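Local coordinates for protein probable 2-hydroxyhepta-2,4-diene-1,7-dioate isomerase (Thermus thermophilus, PDB 2DFU) that probably acts as a metal-dependent isomerase or hydrolase of the fumarylacetoacetate hydrolase family, on substrates such as 2-hydroxyhepta-2,4-diene-1,7-dioate, at residues L4-G9 against R32-A37; G9-L14 against D23-N28; G77-G82 against A143-A148; W184-V189 against R194-T199. One frame throughout, in Å; residues are numbered along the deposited sequence.

Interaction 1: L4-G9 against R32-A37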
loop_
_atom_site.group_PDB
_atom_site.type_symbol
_atom_site.label_atom_id
_atom_site.label_comp_id
_atom_site.label_asym_id
_atom_site.label_seq_id
_atom_site.Cartn_x
_atom_site.Cartn_y
_atom_site.Cartn_z
ATOM N N LEU A 4 -15.904 -16.032 -0.709
ATOM C CA LEU A 4 -15.786 -15.055 -1.789
ATOM C C LEU A 4 -16.415 -13.707 -1.469
ATOM O O LEU A 4 -17.160 -13.567 -0.502
ATOM C CB LEU A 4 -16.425 -15.593 -3.070
ATOM C CG LEU A 4 -17.940 -15.802 -3.012
ATOM C CD1 LEU A 4 -18.549 -15.706 -4.409
ATOM C CD2 LEU A 4 -18.235 -17.148 -2.382
ATOM N N ARG A 5 -16.075 -12.712 -2.280
ATOM C CA ARG A 5 -16.632 -11.365 -2.153
ATOM C C ARG A 5 -17.339 -11.135 -3.472
ATOM O O ARG A 5 -16.796 -11.466 -4.521
ATOM C CB ARG A 5 -15.540 -10.302 -1.997
ATOM C CG ARG A 5 -15.110 -10.044 -0.576
ATOM C CD ARG A 5 -14.076 -8.922 -0.527
ATOM N NE ARG A 5 -14.668 -7.598 -0.692
ATOM C CZ ARG A 5 -14.395 -6.758 -1.687
ATOM N NH1 ARG A 5 -13.538 -7.088 -2.643
ATOM N NH2 ARG A 5 -14.959 -5.558 -1.702
ATOM N N PHE A 6 -18.535 -10.566 -3.431
ATOM C CA PHE A 6 -19.280 -10.344 -4.658
ATOM C C PHE A 6 -20.199 -9.127 -4.598
ATOM O O PHE A 6 -20.465 -8.578 -3.526
ATOM C CB PHE A 6 -20.112 -11.586 -4.978
ATOM C CG PHE A 6 -21.129 -11.911 -3.930
ATOM C CD1 PHE A 6 -20.750 -12.514 -2.737
ATOM C CD2 PHE A 6 -22.466 -11.567 -4.114
ATOM C CE1 PHE A 6 -21.683 -12.768 -1.737
ATOM C CE2 PHE A 6 -23.409 -11.814 -3.121
ATOM C CZ PHE A 6 -23.016 -12.417 -1.925
ATOM N N ASN A 7 -20.677 -8.716 -5.767
ATOM C CA ASN A 7 -21.576 -7.575 -5.897
ATOM C C ASN A 7 -21.089 -6.345 -5.136
ATOM O O ASN A 7 -19.957 -5.922 -5.321
ATOM C CB ASN A 7 -22.985 -7.978 -5.455
ATOM C CG ASN A 7 -23.622 -8.988 -6.403
ATOM O OD1 ASN A 7 -23.043 -9.335 -7.437
ATOM N ND2 ASN A 7 -24.815 -9.462 -6.056
ATOM N N GLU A 8 -21.918 -5.761 -4.281
ATOM C CA GLU A 8 -21.466 -4.571 -3.561
ATOM C C GLU A 8 -20.635 -4.877 -2.315
ATOM O O GLU A 8 -21.020 -4.526 -1.197
ATOM C CB GLU A 8 -22.654 -3.669 -3.187
ATOM C CG GLU A 8 -23.816 -4.376 -2.506
ATOM C CD GLU A 8 -24.728 -5.098 -3.490
ATOM O OE1 GLU A 8 -25.286 -4.434 -4.391
ATOM O OE2 GLU A 8 -24.893 -6.326 -3.363
ATOM N N GLY A 9 -19.492 -5.525 -2.519
ATOM C CA GLY A 9 -18.615 -5.854 -1.410
ATOM C C GLY A 9 -19.204 -6.815 -0.389
ATOM O O GLY A 9 -18.830 -6.785 0.785
ATOM N N ARG A 32 -29.626 -14.910 2.743
ATOM C CA ARG A 32 -29.764 -14.621 1.316
ATOM C C ARG A 32 -28.854 -15.575 0.543
ATOM O O ARG A 32 -27.771 -15.920 1.008
ATOM C CB ARG A 32 -29.323 -13.191 0.983
ATOM C CG ARG A 32 -30.063 -12.070 1.684
ATOM C CD ARG A 32 -29.599 -10.724 1.119
ATOM N NE ARG A 32 -30.069 -9.588 1.906
ATOM C CZ ARG A 32 -29.601 -9.254 3.109
ATOM N NH1 ARG A 32 -28.635 -9.965 3.676
ATOM N NH2 ARG A 32 -30.112 -8.211 3.752
ATOM N N ARG A 33 -29.287 -15.993 -0.638
ATOM C CA ARG A 33 -28.477 -16.875 -1.467
ATOM C C ARG A 33 -28.573 -16.378 -2.905
ATOM O O ARG A 33 -29.565 -15.761 -3.279
ATOM C CB ARG A 33 -28.975 -18.320 -1.376
ATOM C CG ARG A 33 -30.373 -18.546 -1.939
ATOM C CD ARG A 33 -30.766 -20.012 -1.808
ATOM N NE ARG A 33 -32.052 -20.320 -2.433
ATOM C CZ ARG A 33 -33.240 -19.958 -1.951
ATOM N NH1 ARG A 33 -33.329 -19.266 -0.824
ATOM N NH2 ARG A 33 -34.347 -20.292 -2.604
ATOM N N TYR A 34 -27.541 -16.635 -3.698
ATOM C CA TYR A 34 -27.523 -16.210 -5.091
ATOM C C TYR A 34 -26.911 -17.315 -5.929
ATOM O O TYR A 34 -26.179 -18.152 -5.407
ATOM C CB TYR A 34 -26.644 -14.970 -5.277
ATOM C CG TYR A 34 -26.927 -13.798 -4.367
ATOM C CD1 TYR A 34 -26.609 -13.844 -3.007
ATOM C CD2 TYR A 34 -27.475 -12.619 -4.876
ATOM C CE1 TYR A 34 -26.828 -12.741 -2.178
ATOM C CE2 TYR A 34 -27.697 -11.513 -4.059
ATOM C CZ TYR A 34 -27.371 -11.579 -2.712
ATOM O OH TYR A 34 -27.585 -10.480 -1.911
ATOM N N ASP A 35 -27.203 -17.327 -7.226
ATOM C CA ASP A 35 -26.581 -18.308 -8.108
ATOM C C ASP A 35 -25.234 -17.683 -8.454
ATOM O O ASP A 35 -25.147 -16.477 -8.674
ATOM C CB ASP A 35 -27.385 -18.511 -9.402
ATOM C CG ASP A 35 -28.646 -19.326 -9.184
ATOM O OD1 ASP A 35 -28.590 -20.317 -8.424
ATOM O OD2 ASP A 35 -29.691 -18.985 -9.781
ATOM N N LEU A 36 -24.185 -18.493 -8.502
ATOM C CA LEU A 36 -22.868 -17.975 -8.822
ATOM C C LEU A 36 -22.864 -17.182 -10.131
ATOM O O LEU A 36 -22.302 -16.084 -10.205
ATOM C CB LEU A 36 -21.860 -19.121 -8.927
ATOM C CG LEU A 36 -20.439 -18.675 -9.270
ATOM C CD1 LEU A 36 -19.945 -17.666 -8.237
ATOM C CD2 LEU A 36 -19.525 -19.884 -9.321
ATOM N N ALA A 37 -23.496 -17.744 -11.157
ATOM C CA ALA A 37 -23.541 -17.115 -12.472
ATOM C C ALA A 37 -24.181 -15.731 -12.468
ATOM O O ALA A 37 -23.950 -14.940 -13.376
ATOM C CB ALA A 37 -24.281 -18.036 -13.470
HETATM O O HOH W 1 -26.538 -8.036 -3.956
#
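A T-shaped (edge-to-face) aromatic pair, F6 on Y34, carries this contact in the small N-terminal region of the protein. The phenylalanine offers its edge and the tyrosine offers a face. The ring centroids are 5.1 Å apart and the planes make an angle of 67°. F6 CE2 comes nearest, 3.7 Å from Y34 CE1, and it lies over the rim of the tyrosine ring rather than over its centre. F6 CZ sits beside it over the same side of the ring. The F6 ring reaches across because CG stands between the backbone N and the carbonyl carbon (chi1 62°), and the two side chains cross at about a right angle.

N7 follows F6 and meets Y34 farther out. Its amide is almost perpendicular to the tyrosine ring, with N7 ND2 4.1 Å from Y34 CE2. N7 ND2 also gives a hydrogen bond of 3.1 Å to a water. The same water lies doubtfully close to E8 OE2 and has only a weak link to Y34 OH. The other end of the N7 amide, OD1, accepts from the backbone N of T40, which ties the side chain to a third part of the chain. E8 OE2 also forms a salt bridge with R10.

The backbones are not paired here, since F6 and L36 are the nearest residues at 9.4 Å between their CA atoms. Strand 2-6 pairs with strands 10-15 and 41-42, and strand 32-35 pairs with strand 18-22. V19 of strand 18-22 packs on F6, R10 of strand 10-15 touches Y34, and V39 touches both Y34 and N7.

Interaction 2: G9-L14 against D23-N28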
loop_
_atom_site.group_PDB
_atom_site.type_symbol
_atom_site.label_atom_id
_atom_site.label_comp_id
_atom_site.label_asym_id
_atom_site.label_seq_id
_atom_site.Cartn_x
_atom_site.Cartn_y
_atom_site.Cartn_z
ATOM N N GLY A 9 -19.492 -5.525 -2.519
ATOM C CA GLY A 9 -18.615 -5.854 -1.410
ATOM C C GLY A 9 -19.204 -6.815 -0.389
ATOM O O GLY A 9 -18.830 -6.785 0.785
ATOM N N ARG A 10 -20.125 -7.667 -0.822
ATOM C CA ARG A 10 -20.737 -8.629 0.083
ATOM C C ARG A 10 -19.824 -9.840 0.222
ATOM O O ARG A 10 -19.003 -10.104 -0.653
ATOM C CB ARG A 10 -22.099 -9.079 -0.452
ATOM C CG ARG A 10 -23.173 -7.992 -0.437
ATOM C CD ARG A 10 -24.466 -8.485 -1.085
ATOM N NE ARG A 10 -25.487 -7.439 -1.152
ATOM C CZ ARG A 10 -26.454 -7.261 -0.256
ATOM N NH1 ARG A 10 -26.554 -8.064 0.793
ATOM N NH2 ARG A 10 -27.322 -6.267 -0.408
ATOM N N TRP A 11 -19.955 -10.554 1.335
ATOM C CA TRP A 11 -19.169 -11.755 1.570
ATOM C C TRP A 11 -20.098 -12.962 1.527
ATOM O O TRP A 11 -21.291 -12.853 1.803
ATOM C CB TRP A 11 -18.478 -11.716 2.939
ATOM C CG TRP A 11 -17.306 -10.781 3.032
ATOM C CD1 TRP A 11 -17.316 -9.490 3.490
ATOM C CD2 TRP A 11 -15.944 -11.080 2.697
ATOM N NE1 TRP A 11 -16.037 -8.972 3.467
ATOM C CE2 TRP A 11 -15.179 -9.926 2.986
ATOM C CE3 TRP A 11 -15.295 -12.210 2.184
ATOM C CZ2 TRP A 11 -13.796 -9.875 2.781
ATOM C CZ3 TRP A 11 -13.920 -12.160 1.979
ATOM C CH2 TRP A 11 -13.185 -11.000 2.278
ATOM N N GLY A 12 -19.542 -14.115 1.180
ATOM C CA GLY A 12 -20.347 -15.316 1.126
ATOM C C GLY A 12 -19.503 -16.569 1.046
ATOM O O GLY A 12 -18.278 -16.506 0.901
ATOM N N VAL A 13 -20.173 -17.710 1.151
ATOM C CA VAL A 13 -19.527 -19.010 1.076
ATOM C C VAL A 13 -20.083 -19.719 -0.152
ATOM O O VAL A 13 -21.265 -19.593 -0.464
ATOM C CB VAL A 13 -19.819 -19.847 2.341
ATOM C CG1 VAL A 13 -19.316 -21.261 2.164
ATOM C CG2 VAL A 13 -19.134 -19.209 3.540
ATOM N N LEU A 14 -19.229 -20.457 -0.849
ATOM C CA LEU A 14 -19.649 -21.162 -2.048
ATOM C C LEU A 14 -20.010 -22.621 -1.787
ATOM O O LEU A 14 -19.255 -23.359 -1.161
ATOM C CB LEU A 14 -18.544 -21.102 -3.105
ATOM C CG LEU A 14 -18.857 -21.764 -4.455
ATOM C CD1 LEU A 14 -19.883 -20.923 -5.190
ATOM C CD2 LEU A 14 -17.590 -21.904 -5.288
ATOM N N ASP A 23 -22.223 -12.579 7.027
ATOM C CA ASP A 23 -21.950 -11.309 7.681
ATOM C C ASP A 23 -20.437 -11.248 7.893
ATOM O O ASP A 23 -19.933 -11.655 8.936
ATOM C CB ASP A 23 -22.700 -11.283 9.017
ATOM C CG ASP A 23 -22.573 -9.959 9.747
ATOM O OD1 ASP A 23 -21.960 -9.012 9.201
ATOM O OD2 ASP A 23 -23.099 -9.871 10.879
ATOM N N GLY A 24 -19.713 -10.751 6.893
ATOM C CA GLY A 24 -18.262 -10.695 6.990
ATOM C C GLY A 24 -17.671 -12.000 6.472
ATOM O O GLY A 24 -18.418 -12.950 6.262
ATOM N N PRO A 25 -16.343 -12.095 6.287
ATOM C CA PRO A 25 -15.659 -13.300 5.786
ATOM C C PRO A 25 -15.842 -14.508 6.706
ATOM O O PRO A 25 -15.392 -14.495 7.845
ATOM C CB PRO A 25 -14.187 -12.880 5.722
ATOM C CG PRO A 25 -14.207 -11.374 5.862
ATOM C CD PRO A 25 -15.364 -11.102 6.756
ATOM N N GLY A 26 -16.494 -15.549 6.206
ATOM C CA GLY A 26 -16.716 -16.738 7.010
ATOM C C GLY A 26 -17.647 -16.476 8.177
ATOM O O GLY A 26 -17.755 -17.296 9.091
ATOM N N GLY A 27 -18.334 -15.336 8.140
ATOM C CA GLY A 27 -19.245 -14.980 9.215
ATOM C C GLY A 27 -20.599 -15.666 9.161
ATOM O O GLY A 27 -20.839 -16.530 8.310
ATOM N N ASN A 28 -21.484 -15.275 10.074
ATOM C CA ASN A 28 -22.825 -15.837 10.163
ATOM C C ASN A 28 -23.602 -15.633 8.860
ATOM O O ASN A 28 -23.501 -14.587 8.225
ATOM C CB ASN A 28 -23.626 -15.164 11.284
ATOM C CG ASN A 28 -22.958 -15.263 12.649
ATOM O OD1 ASN A 28 -23.321 -14.530 13.576
ATOM N ND2 ASN A 28 -21.999 -16.166 12.787
HETATM O O HOH W 2 -17.924 -15.745 3.867
#
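P25 lies flat over one face of the W11 indole in a CH-pi contact. P25 CG sits over the six-membered ring, 3.4 Å from its centroid and 14° off the ring normal. The nearest single atom is W11 CE2, also 3.4 Å from P25 CG. P25 CB covers the neighbouring rim, 3.8 Å from both W11 CE3 and W11 CZ3. Nearer the backbone, W11 CB packs 3.5 Å from G24 O. The indole stays beside its own backbone N, with CG anti to the carbonyl carbon (chi1 -74°), and this brings its face under the proline.

The proline is presented by a type II beta turn from G24 to G27, where it holds the second position and G26 the third. G27 N closes the turn on G24 O at 3.0 Å. G26 has positive phi, as the third position of such a turn requires. A second backbone bond, from D23 N to N28 O at 2.7 Å, closes the base of the loop. T22 OG1 also bonds to G24 O. A water bridges the two segments, accepting from G26 N at 2.7 Å and donating weakly to G12 O.

W11 belongs to strand 10-15. Its backbone pairs with T22 of strand 18-22, the strand that leads into the turn. I3 and R5 of strand 2-6 also pack on the indole. At the start of the strand, G9 and R10 both face F6 in a G1 beta bulge.

Interaction 3: G77-G82 against A143-A148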
loop_
_atom_site.group_PDB
_atom_site.type_symbol
_atom_site.label_atom_id
_atom_site.label_comp_id
_atom_site.label_asym_id
_atom_site.label_seq_id
_atom_site.Cartn_x
_atom_site.Cartn_y
_atom_site.Cartn_z
ATOM N N GLY A 77 13.000 -11.645 -0.755
ATOM C CA GLY A 77 13.059 -10.314 -1.336
ATOM C C GLY A 77 11.613 -9.859 -1.383
ATOM O O GLY A 77 10.743 -10.648 -1.754
ATOM N N LEU A 78 11.337 -8.611 -1.013
ATOM C CA LEU A 78 9.957 -8.132 -1.000
ATOM C C LEU A 78 9.700 -6.851 -1.781
ATOM O O LEU A 78 10.605 -6.046 -2.000
ATOM C CB LEU A 78 9.512 -7.888 0.442
ATOM C CG LEU A 78 9.659 -9.003 1.480
ATOM C CD1 LEU A 78 9.418 -8.420 2.865
ATOM C CD2 LEU A 78 8.681 -10.132 1.199
ATOM N N PHE A 79 8.453 -6.676 -2.207
ATOM C CA PHE A 79 8.036 -5.463 -2.893
ATOM C C PHE A 79 6.544 -5.272 -2.655
ATOM O O PHE A 79 5.827 -6.229 -2.344
ATOM C CB PHE A 79 8.368 -5.488 -4.397
ATOM C CG PHE A 79 7.682 -6.574 -5.173
ATOM C CD1 PHE A 79 8.263 -7.832 -5.299
ATOM C CD2 PHE A 79 6.481 -6.323 -5.827
ATOM C CE1 PHE A 79 7.657 -8.825 -6.073
ATOM C CE2 PHE A 79 5.866 -7.308 -6.602
ATOM C CZ PHE A 79 6.454 -8.559 -6.727
ATOM N N LEU A 80 6.083 -4.033 -2.780
ATOM C CA LEU A 80 4.678 -3.711 -2.540
ATOM C C LEU A 80 3.871 -3.408 -3.791
ATOM O O LEU A 80 4.409 -3.035 -4.832
ATOM C CB LEU A 80 4.572 -2.499 -1.609
ATOM C CG LEU A 80 5.278 -2.575 -0.256
ATOM C CD1 LEU A 80 5.352 -1.175 0.348
ATOM C CD2 LEU A 80 4.535 -3.532 0.680
ATOM N N LYS A 81 2.563 -3.577 -3.662
ATOM C CA LYS A 81 1.615 -3.268 -4.719
ATOM C C LYS A 81 0.509 -2.513 -3.993
ATOM O O LYS A 81 0.169 -2.843 -2.857
ATOM C CB LYS A 81 1.055 -4.542 -5.364
ATOM C CG LYS A 81 2.003 -5.212 -6.352
ATOM C CD LYS A 81 1.545 -6.627 -6.701
ATOM C CE LYS A 81 0.909 -6.738 -8.077
ATOM N NZ LYS A 81 1.895 -6.801 -9.191
ATOM N N GLY A 82 -0.024 -1.474 -4.619
ATOM C CA GLY A 82 -1.097 -0.739 -3.981
ATOM C C GLY A 82 -2.409 -1.420 -4.311
ATOM O O GLY A 82 -2.462 -2.204 -5.253
ATOM N N ALA A 143 -3.377 -15.528 -7.860
ATOM C CA ALA A 143 -3.093 -14.207 -8.398
ATOM C C ALA A 143 -2.210 -14.270 -9.622
ATOM O O ALA A 143 -1.566 -15.280 -9.899
ATOM C CB ALA A 143 -2.408 -13.348 -7.347
ATOM N N VAL A 144 -2.210 -13.177 -10.367
ATOM C CA VAL A 144 -1.340 -13.038 -11.515
ATOM C C VAL A 144 -0.601 -11.742 -11.211
ATOM O O VAL A 144 -1.210 -10.676 -11.147
ATOM C CB VAL A 144 -2.103 -12.863 -12.839
ATOM C CG1 VAL A 144 -1.127 -12.469 -13.928
ATOM C CG2 VAL A 144 -2.815 -14.140 -13.210
ATOM N N ASP A 145 0.701 -11.838 -10.992
ATOM C CA ASP A 145 1.507 -10.663 -10.704
ATOM C C ASP A 145 1.936 -10.069 -12.045
ATOM O O ASP A 145 2.955 -10.467 -12.612
ATOM C CB ASP A 145 2.721 -11.080 -9.853
ATOM C CG ASP A 145 3.733 -9.957 -9.653
ATOM O OD1 ASP A 145 3.453 -8.806 -10.043
ATOM O OD2 ASP A 145 4.819 -10.234 -9.100
ATOM N N ILE A 146 1.133 -9.148 -12.573
ATOM C CA ILE A 146 1.449 -8.502 -13.844
ATOM C C ILE A 146 2.710 -7.648 -13.670
ATOM O O ILE A 146 2.806 -6.854 -12.731
ATOM C CB ILE A 146 0.288 -7.611 -14.319
ATOM C CG1 ILE A 146 -0.963 -8.466 -14.551
ATOM C CG2 ILE A 146 0.686 -6.871 -15.595
ATOM C CD1 ILE A 146 -0.866 -9.394 -15.754
ATOM N N THR A 147 3.665 -7.805 -14.585
ATOM C CA THR A 147 4.934 -7.090 -14.501
ATOM C C THR A 147 5.384 -6.378 -15.783
ATOM O O THR A 147 5.418 -6.978 -16.861
ATOM C CB THR A 147 6.071 -8.073 -14.105
ATOM O OG1 THR A 147 5.720 -8.759 -12.898
ATOM C CG2 THR A 147 7.372 -7.335 -13.914
ATOM N N ALA A 148 5.743 -5.105 -15.661
ATOM C CA ALA A 148 6.246 -4.358 -16.806
ATOM C C ALA A 148 7.769 -4.388 -16.634
ATOM O O ALA A 148 8.344 -3.563 -15.921
ATOM C CB ALA A 148 5.724 -2.937 -16.790
#
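The two backbones do not pair: the nearest CA atoms, of K81 and D145, are 9.5 Å apart, and side chains span the distance. K81 on strand 78-81 and D145, at the break in strand 137-148, form a buried salt bridge. K81 NZ donates to D145 OD1 at 2.7 Å. The amine meets this oxygen from above the carboxylate plane, 42° out of it. The lysine chain bends at chi3 and chi4 to bring NZ there. F79, two residues earlier on the same strand, meets the other carboxylate oxygen. D145 OD2 lies at the edge of its ring, in the ring plane, 3.3 Å from F79 CZ. Ring and carboxylate planes are 31° apart.

E114 and E116 bring their carboxylates close to D145 OD2. Such an acidic cluster is consistent with the metal site of the fumarylacetoacetate hydrolase family. The contact joins strand 78-81, which pairs with strand 50-53, to strand 137-148, which pairs with strands 111-121 and 168-175. T147 OG1 bonds back to D145 O at 3.3 Å across the strand break.

K162 completes the polar network. Its NZ makes a salt bridge to D145 OD2 and a hydrogen bond to T147 OG1, while its backbone O accepts from K81 NZ. The carboxylate thus has a lysine on each oxygen. F79 also makes an edge-to-face pair with W158, and Q157 of the second subunit packs on it.

Interaction 4: W184-V189 against R194-T199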
loop_
_atom_site.group_PDB
_atom_site.type_symbol
_atom_site.label_atom_id
_atom_site.label_comp_id
_atom_site.label_asym_id
_atom_site.label_seq_id
_atom_site.Cartn_x
_atom_site.Cartn_y
_atom_site.Cartn_z
ATOM N N TRP A 184 -0.013 -27.423 -6.348
ATOM C CA TRP A 184 0.592 -27.021 -7.610
ATOM C C TRP A 184 0.004 -25.731 -8.166
ATOM O O TRP A 184 -1.191 -25.456 -8.029
ATOM C CB TRP A 184 0.426 -28.118 -8.669
ATOM C CG TRP A 184 1.186 -29.366 -8.383
ATOM C CD1 TRP A 184 0.847 -30.348 -7.500
ATOM C CD2 TRP A 184 2.435 -29.760 -8.965
ATOM N NE1 TRP A 184 1.809 -31.331 -7.494
ATOM C CE2 TRP A 184 2.795 -30.996 -8.383
ATOM C CE3 TRP A 184 3.285 -29.188 -9.921
ATOM C CZ2 TRP A 184 3.972 -31.674 -8.724
ATOM C CZ3 TRP A 184 4.456 -29.862 -10.261
ATOM C CH2 TRP A 184 4.787 -31.093 -9.661
ATOM N N VAL A 185 0.864 -24.951 -8.805
ATOM C CA VAL A 185 0.473 -23.700 -9.428
ATOM C C VAL A 185 0.739 -23.865 -10.926
ATOM O O VAL A 185 1.876 -24.076 -11.335
ATOM C CB VAL A 185 1.319 -22.516 -8.894
ATOM C CG1 VAL A 185 0.970 -21.256 -9.646
ATOM C CG2 VAL A 185 1.076 -22.325 -7.397
ATOM N N ARG A 186 -0.311 -23.775 -11.736
ATOM C CA ARG A 186 -0.165 -23.911 -13.177
ATOM C C ARG A 186 -0.779 -22.722 -13.916
ATOM O O ARG A 186 -1.916 -22.323 -13.648
ATOM C CB ARG A 186 -0.816 -25.217 -13.647
ATOM C CG ARG A 186 -0.211 -26.475 -13.028
ATOM C CD ARG A 186 -0.811 -27.733 -13.641
ATOM N NE ARG A 186 -0.176 -28.955 -13.151
ATOM C CZ ARG A 186 -0.532 -29.599 -12.044
ATOM N NH1 ARG A 186 -1.526 -29.142 -11.297
ATOM N NH2 ARG A 186 0.103 -30.710 -11.687
ATOM N N THR A 187 -0.017 -22.163 -14.850
ATOM C CA THR A 187 -0.461 -21.019 -15.636
ATOM C C THR A 187 -0.642 -21.413 -17.094
ATOM O O THR A 187 0.230 -22.049 -17.681
ATOM C CB THR A 187 0.569 -19.870 -15.584
ATOM O OG1 THR A 187 0.758 -19.449 -14.229
ATOM C CG2 THR A 187 0.091 -18.691 -16.413
ATOM N N TYR A 188 -1.776 -21.034 -17.672
ATOM C CA TYR A 188 -2.070 -21.329 -19.071
ATOM C C TYR A 188 -2.338 -20.026 -19.817
ATOM O O TYR A 188 -3.052 -19.154 -19.324
ATOM C CB TYR A 188 -3.305 -22.230 -19.195
ATOM C CG TYR A 188 -3.192 -23.561 -18.483
ATOM C CD1 TYR A 188 -3.467 -23.671 -17.121
ATOM C CD2 TYR A 188 -2.797 -24.710 -19.171
ATOM C CE1 TYR A 188 -3.353 -24.890 -16.459
ATOM C CE2 TYR A 188 -2.676 -25.933 -18.519
ATOM C CZ TYR A 188 -2.956 -26.015 -17.164
ATOM O OH TYR A 188 -2.829 -27.216 -16.513
ATOM N N VAL A 189 -1.749 -19.888 -20.997
ATOM C CA VAL A 189 -1.967 -18.699 -21.808
ATOM C C VAL A 189 -2.488 -19.156 -23.171
ATOM O O VAL A 189 -1.828 -19.917 -23.881
ATOM C CB VAL A 189 -0.671 -17.880 -21.974
ATOM C CG1 VAL A 189 -0.917 -16.709 -22.906
ATOM C CG2 VAL A 189 -0.201 -17.370 -20.610
ATOM N N ARG A 194 2.163 -22.781 -19.486
ATOM C CA ARG A 194 3.384 -21.988 -19.541
ATOM C C ARG A 194 4.197 -22.097 -18.260
ATOM O O ARG A 194 5.423 -21.983 -18.282
ATOM C CB ARG A 194 3.037 -20.521 -19.820
ATOM C CG ARG A 194 2.133 -20.322 -21.038
ATOM C CD ARG A 194 2.784 -20.847 -22.312
ATOM N NE ARG A 194 3.120 -19.771 -23.243
ATOM C CZ ARG A 194 2.323 -19.328 -24.214
ATOM N NH1 ARG A 194 1.124 -19.868 -24.407
ATOM N NH2 ARG A 194 2.724 -18.328 -24.987
ATOM N N GLN A 195 3.512 -22.321 -17.144
ATOM C CA GLN A 195 4.174 -22.437 -15.851
ATOM C C GLN A 195 3.621 -23.608 -15.045
ATOM O O GLN A 195 2.423 -23.896 -15.083
ATOM C CB GLN A 195 3.976 -21.166 -15.020
ATOM C CG GLN A 195 4.527 -19.881 -15.600
ATOM C CD GLN A 195 4.438 -18.731 -14.596
ATOM O OE1 GLN A 195 3.357 -18.217 -14.313
ATOM N NE2 GLN A 195 5.579 -18.345 -14.039
ATOM N N GLU A 196 4.504 -24.269 -14.306
ATOM C CA GLU A 196 4.114 -25.389 -13.458
ATOM C C GLU A 196 5.099 -25.501 -12.305
ATOM O O GLU A 196 6.278 -25.774 -12.510
ATOM C CB GLU A 196 4.103 -26.705 -14.246
ATOM C CG GLU A 196 3.574 -27.886 -13.430
ATOM C CD GLU A 196 3.435 -29.162 -14.243
ATOM O OE1 GLU A 196 4.474 -29.718 -14.664
ATOM O OE2 GLU A 196 2.286 -29.608 -14.462
ATOM N N GLY A 197 4.613 -25.280 -11.092
ATOM C CA GLY A 197 5.481 -25.376 -9.937
ATOM C C GLY A 197 4.790 -26.039 -8.771
ATOM O O GLY A 197 3.597 -25.846 -8.553
ATOM N N HIS A 198 5.542 -26.838 -8.028
ATOM C CA HIS A 198 5.018 -27.522 -6.853
ATOM C C HIS A 198 5.438 -26.614 -5.699
ATOM O O HIS A 198 6.608 -26.255 -5.598
ATOM C CB HIS A 198 5.664 -28.907 -6.732
ATOM C CG HIS A 198 5.015 -29.795 -5.715
ATOM N ND1 HIS A 198 5.402 -31.102 -5.516
ATOM C CD2 HIS A 198 4.007 -29.564 -4.842
ATOM C CE1 HIS A 198 4.659 -31.639 -4.564
ATOM N NE2 HIS A 198 3.805 -30.726 -4.137
ATOM N N THR A 199 4.495 -26.232 -4.840
ATOM C CA THR A 199 4.815 -25.324 -3.734
ATOM C C THR A 199 5.783 -25.882 -2.696
ATOM O O THR A 199 6.290 -25.138 -1.857
ATOM C CB THR A 199 3.542 -24.831 -3.003
ATOM O OG1 THR A 199 2.828 -25.946 -2.457
ATOM C CG2 THR A 199 2.641 -24.056 -3.961
#
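Strands 184-189 and 192-198 are the arms of an antiparallel beta hairpin, with axes 4.6 Å apart over 184-189 and 194-198. The tight part is the ladder and the buried face of V185, T187 and Q195. V185 and G197 form a hydrogen-bonded pair, with V185 N to G197 O at 2.9 Å. R194 and Q195 both face T187 in a classic beta bulge. T187 O takes a nearly straight bond from R194 N (2.7 Å, 172°) and a weak one from Q195 N. T187 OG1 donates to Q195 OE1 at 2.9 Å. Q195 OE1 also accepts from G115 N.

The face of W184, R186, E196 and H198 is more open to solvent. H198 stacks face-to-face on the W184 five-membered ring, with centroids 4.2 Å apart. Its CB lies 3.6 Å from the centroid of the six-membered ring. R186 NH2 lies over the opposite indole face, near its rim. R186 NE bonds to the anti lone pair of E196 OE2 at 2.9 Å, and R186 NH1 forms a salt bridge with E247. Near the turn, exposed R194 lays one guanidinium face over CB of buried V189.

Strand 241-246 flanks 184-189 on the side away from 192-198. Y113 of strand 111-121 touches V189 and R194.

Overall arrangement
From the N terminus, interaction 1 closes a loop of 22 residues between strands 2-6 and 32-35. Interaction 2 falls within that loop, and the two share G9. They touch directly: L4 N lies 2.9 Å from G12 O, a probable hydrogen bond between adjacent strands. Together they join strands 2-6, 10-15 and 32-35 and the 23-28 turn. Interaction 3 follows in series. It closes a 60-residue span, joins strand 78-81 to strand 137-148, and lies on the opposite side of the chain's centre from both. Interaction 4 then closes a short hairpin. Interactions 3 and 4 belong to one family region, with centres about 17 Å apart and nearest atoms about 6 Å apart. No two contacts cross along the chain.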